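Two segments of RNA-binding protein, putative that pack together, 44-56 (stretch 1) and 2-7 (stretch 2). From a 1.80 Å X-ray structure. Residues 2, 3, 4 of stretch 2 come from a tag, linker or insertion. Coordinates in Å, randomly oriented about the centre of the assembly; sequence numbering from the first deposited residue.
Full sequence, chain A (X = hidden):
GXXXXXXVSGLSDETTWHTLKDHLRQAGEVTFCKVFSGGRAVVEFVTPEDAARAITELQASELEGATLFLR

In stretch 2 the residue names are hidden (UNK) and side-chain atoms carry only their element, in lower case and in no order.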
# COMPACT_ATOMS: atom_id res chain seq x y z
N GLU A 44 -2.19 -3.05 -6.25
CA GLU A 44 -1.37 -3.40 -7.39
C GLU A 44 -0.88 -2.12 -8.04
O GLU A 44 -1.59 -1.11 -8.06
CB GLU A 44 -2.14 -4.24 -8.40
CG GLU A 44 -2.54 -5.59 -7.88
CD GLU A 44 -2.87 -6.56 -8.99
OE1 GLU A 44 -3.27 -6.10 -10.08
OE2 GLU A 44 -2.70 -7.78 -8.79
N PHE A 45 0.34 -2.16 -8.53
CA PHE A 45 0.94 -1.02 -9.21
C PHE A 45 1.03 -1.35 -10.69
O PHE A 45 0.93 -2.52 -11.08
CB PHE A 45 2.35 -0.75 -8.68
CG PHE A 45 2.39 -0.28 -7.25
CD1 PHE A 45 2.40 -1.20 -6.21
CD2 PHE A 45 2.43 1.07 -6.96
CE1 PHE A 45 2.45 -0.76 -4.89
CE2 PHE A 45 2.47 1.51 -5.64
CZ PHE A 45 2.48 0.60 -4.61
N VAL A 46 1.26 -0.33 -11.50
CA VAL A 46 1.42 -0.51 -12.93
C VAL A 46 2.61 -1.39 -13.27
O VAL A 46 2.54 -2.22 -14.18
CB VAL A 46 1.59 0.84 -13.63
CG1 VAL A 46 1.82 0.65 -15.13
CG2 VAL A 46 0.37 1.70 -13.39
N THR A 47 3.72 -1.23 -12.56
CA THR A 47 4.91 -2.01 -12.87
C THR A 47 5.44 -2.78 -11.67
O THR A 47 5.17 -2.42 -10.52
CB THR A 47 6.05 -1.12 -13.41
OG1 THR A 47 6.56 -0.31 -12.35
CG2 THR A 47 5.55 -0.23 -14.54
N PRO A 48 6.18 -3.86 -11.93
CA PRO A 48 6.88 -4.53 -10.83
C PRO A 48 7.86 -3.59 -10.14
O PRO A 48 8.06 -3.73 -8.94
CB PRO A 48 7.63 -5.67 -11.54
CG PRO A 48 6.74 -6.00 -12.70
CD PRO A 48 6.25 -4.65 -13.18
N GLU A 49 8.46 -2.66 -10.88
CA GLU A 49 9.39 -1.70 -10.28
C GLU A 49 8.71 -0.83 -9.23
O GLU A 49 9.32 -0.50 -8.21
CB GLU A 49 10.01 -0.81 -11.36
CG GLU A 49 11.00 -1.52 -12.27
CD GLU A 49 10.39 -2.66 -13.08
OE1 GLU A 49 11.04 -3.71 -13.19
OE2 GLU A 49 9.28 -2.51 -13.63
N ASP A 50 7.46 -0.46 -9.48
CA ASP A 50 6.71 0.37 -8.53
C ASP A 50 6.44 -0.41 -7.26
O ASP A 50 6.58 0.12 -6.15
CB ASP A 50 5.37 0.81 -9.13
CG ASP A 50 5.53 1.77 -10.29
OD1 ASP A 50 6.60 2.40 -10.42
OD2 ASP A 50 4.56 1.90 -11.08
N ALA A 51 6.06 -1.68 -7.40
CA ALA A 51 5.85 -2.55 -6.25
C ALA A 51 7.13 -2.72 -5.43
O ALA A 51 7.10 -2.69 -4.19
CB ALA A 51 5.30 -3.91 -6.68
N ALA A 52 8.24 -2.90 -6.13
CA ALA A 52 9.55 -3.06 -5.49
C ALA A 52 9.94 -1.81 -4.71
O ALA A 52 10.47 -1.90 -3.59
CB ALA A 52 10.60 -3.38 -6.53
N ARG A 53 9.70 -0.65 -5.32
CA ARG A 53 9.98 0.63 -4.68
C ARG A 53 9.13 0.82 -3.42
O ARG A 53 9.62 1.34 -2.41
CB ARG A 53 9.73 1.76 -5.68
CG ARG A 53 10.13 3.15 -5.18
CD ARG A 53 10.05 4.17 -6.30
NE ARG A 53 10.93 3.84 -7.42
CZ ARG A 53 12.23 4.12 -7.46
NH1 ARG A 53 12.95 3.77 -8.52
NH2 ARG A 53 12.82 4.74 -6.44
N ALA A 54 7.87 0.41 -3.47
CA ALA A 54 6.99 0.57 -2.31
C ALA A 54 7.49 -0.27 -1.14
O ALA A 54 7.65 0.23 -0.04
CB ALA A 54 5.52 0.20 -2.66
N ILE A 55 7.75 -1.55 -1.38
CA ILE A 55 8.26 -2.41 -0.33
C ILE A 55 9.63 -1.94 0.17
O ILE A 55 9.92 -1.95 1.38
CB ILE A 55 8.32 -3.87 -0.81
CG1 ILE A 55 6.89 -4.39 -1.03
CG2 ILE A 55 9.08 -4.74 0.17
CD1 ILE A 55 6.82 -5.66 -1.81
N THR A 56 10.48 -1.51 -0.75
CA THR A 56 11.84 -1.10 -0.41
C THR A 56 11.82 0.20 0.40
O THR A 56 12.44 0.29 1.46
CB THR A 56 12.70 -0.90 -1.66
OG1 THR A 56 12.87 -2.15 -2.33
CG2 THR A 56 14.09 -0.36 -1.28
N UNK A 2 1.25 -10.87 -10.02
CA UNK A 2 1.71 -11.03 -8.65
C UNK A 2 2.93 -10.14 -8.32
O UNK A 2 3.05 -9.62 -7.21
o UNK A 2 2.21 -12.70 -6.98
c UNK A 2 2.02 -12.50 -8.36
N UNK A 3 3.81 -9.99 -9.30
CA UNK A 3 5.02 -9.18 -9.12
C UNK A 3 4.66 -7.71 -8.91
O UNK A 3 5.50 -6.95 -8.43
c UNK A 3 6.79 -12.76 -10.90
c UNK A 3 7.90 -10.95 -10.35
c UNK A 3 6.60 -10.61 -10.49
c UNK A 3 5.92 -9.29 -10.34
n UNK A 3 7.99 -12.30 -10.61
n UNK A 3 5.93 -11.76 -10.84
N UNK A 4 3.45 -7.31 -9.28
CA UNK A 4 3.01 -5.92 -9.13
C UNK A 4 2.15 -5.69 -7.88
O UNK A 4 1.69 -4.57 -7.62
c UNK A 4 3.31 -6.73 -14.15
c UNK A 4 2.23 -5.45 -10.37
c UNK A 4 3.03 -5.47 -11.67
s UNK A 4 3.04 -7.12 -12.41
N UNK A 5 1.94 -6.76 -7.12
CA UNK A 5 0.93 -6.80 -6.06
C UNK A 5 1.61 -6.67 -4.69
O UNK A 5 2.63 -7.31 -4.42
c UNK A 5 -1.96 -11.11 -7.57
c UNK A 5 0.16 -8.12 -6.17
c UNK A 5 -1.09 -8.29 -5.30
n UNK A 5 -2.20 -11.18 -8.87
n UNK A 5 -1.95 -9.93 -6.97
n UNK A 5 -1.73 -12.23 -6.90
c UNK A 5 -1.70 -9.71 -5.55
N UNK A 6 1.05 -5.83 -3.83
CA UNK A 6 1.60 -5.64 -2.49
C UNK A 6 0.50 -5.82 -1.44
O UNK A 6 -0.57 -5.24 -1.57
c UNK A 6 2.65 -3.97 -0.88
c UNK A 6 3.43 -4.06 -3.28
c UNK A 6 2.24 -4.23 -2.34
N UNK A 7 0.78 -6.60 -0.41
CA UNK A 7 -0.17 -6.78 0.69
C UNK A 7 0.18 -5.81 1.81
O UNK A 7 1.30 -5.80 2.29
o UNK A 7 -0.07 -10.95 1.74
c UNK A 7 -0.44 -9.24 0.12
c UNK A 7 -0.14 -8.22 1.21
c UNK A 7 -0.12 -10.65 0.55
n UNK A 7 0.09 -11.54 -0.43
O HOH W 1 -2.80 -9.28 -10.82

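Position 2 opens stretch 2 with a side chain of two atoms, one carbon followed by one oxygen. It points away from stretch 1 and makes no contact with it. A single hydroxyl on the CB identifies Ser-2, a residue from the expression tag. Its backbone O accepts a hydrogen bond from the N of position 5 at 3.1 Å, which closes the short 3-10 segment before the strand.

At position 3, one carbon leads to a five-membered ring of three carbons and two nitrogens. The CB lies 4.1 Å from Pro-48 CG, but the ring itself leads away from the contact. An imidazole on a single methylene is histidine, so this is His-3, also from the tag. Its main chain comes closer than its ring: His-3 O sits 3.5 Å from Ala-51 CB.

Position 4 carries an unbranched chain of two carbons, a sulfur and a terminal carbon. The second carbon lies 3.6 Å from Pro-48 CD. The thioether defines Met-4, the last of the tag residues. It loses more area to the other stretch than any other residue here. Phe-45 N donates to Met-4 O at 2.9 Å, and Glu-44 CA makes a CA-H...O contact with the same Met-4 O at 3.3 Å.

Position 5 has three carbons, a nitrogen, and then a carbon bearing two more nitrogens. The chain nitrogen is 2.9 Å from Glu-44 OE2. The guanidinium makes this Arg-5. Arg-5 NE donates to Glu-44 OE2 in a salt bridge, supplemented by a weak hydrogen bond from Arg-5 NH2 to Glu-44 OE2 at 3.4 Å. A water accepts from Arg-5 NH2 and donates to Glu-44 OE2, bridging the same pair.

Position 6 shows one carbon carrying two others, pointing toward stretch 1 among Phe-45, Ala-51 and Ile-55. Three carbons branched at CB give Val-6. Val-6 CG2 approaches Phe-45 CE1 at 3.8 Å, Ala-51 CB at 3.9 Å and Ile-55 CD1 at 4.0 Å.

Position 7 has three carbons, the third carrying one oxygen and one nitrogen, and reaches nothing on stretch 1. The terminal amide fits Gln-7.

The contact thus joins an antiparallel strand pairing to helix packing. Glu-44 and Arg-5 form a non-hydrogen-bonded bridge with their side chains on the same sheet face, which lets the opposite charges meet. Val-6 instead points toward the helix and fills the apolar layer, while Met-4 covers Pro-48 at the helix start.

Stretch 2 2-7: SHMRVQ
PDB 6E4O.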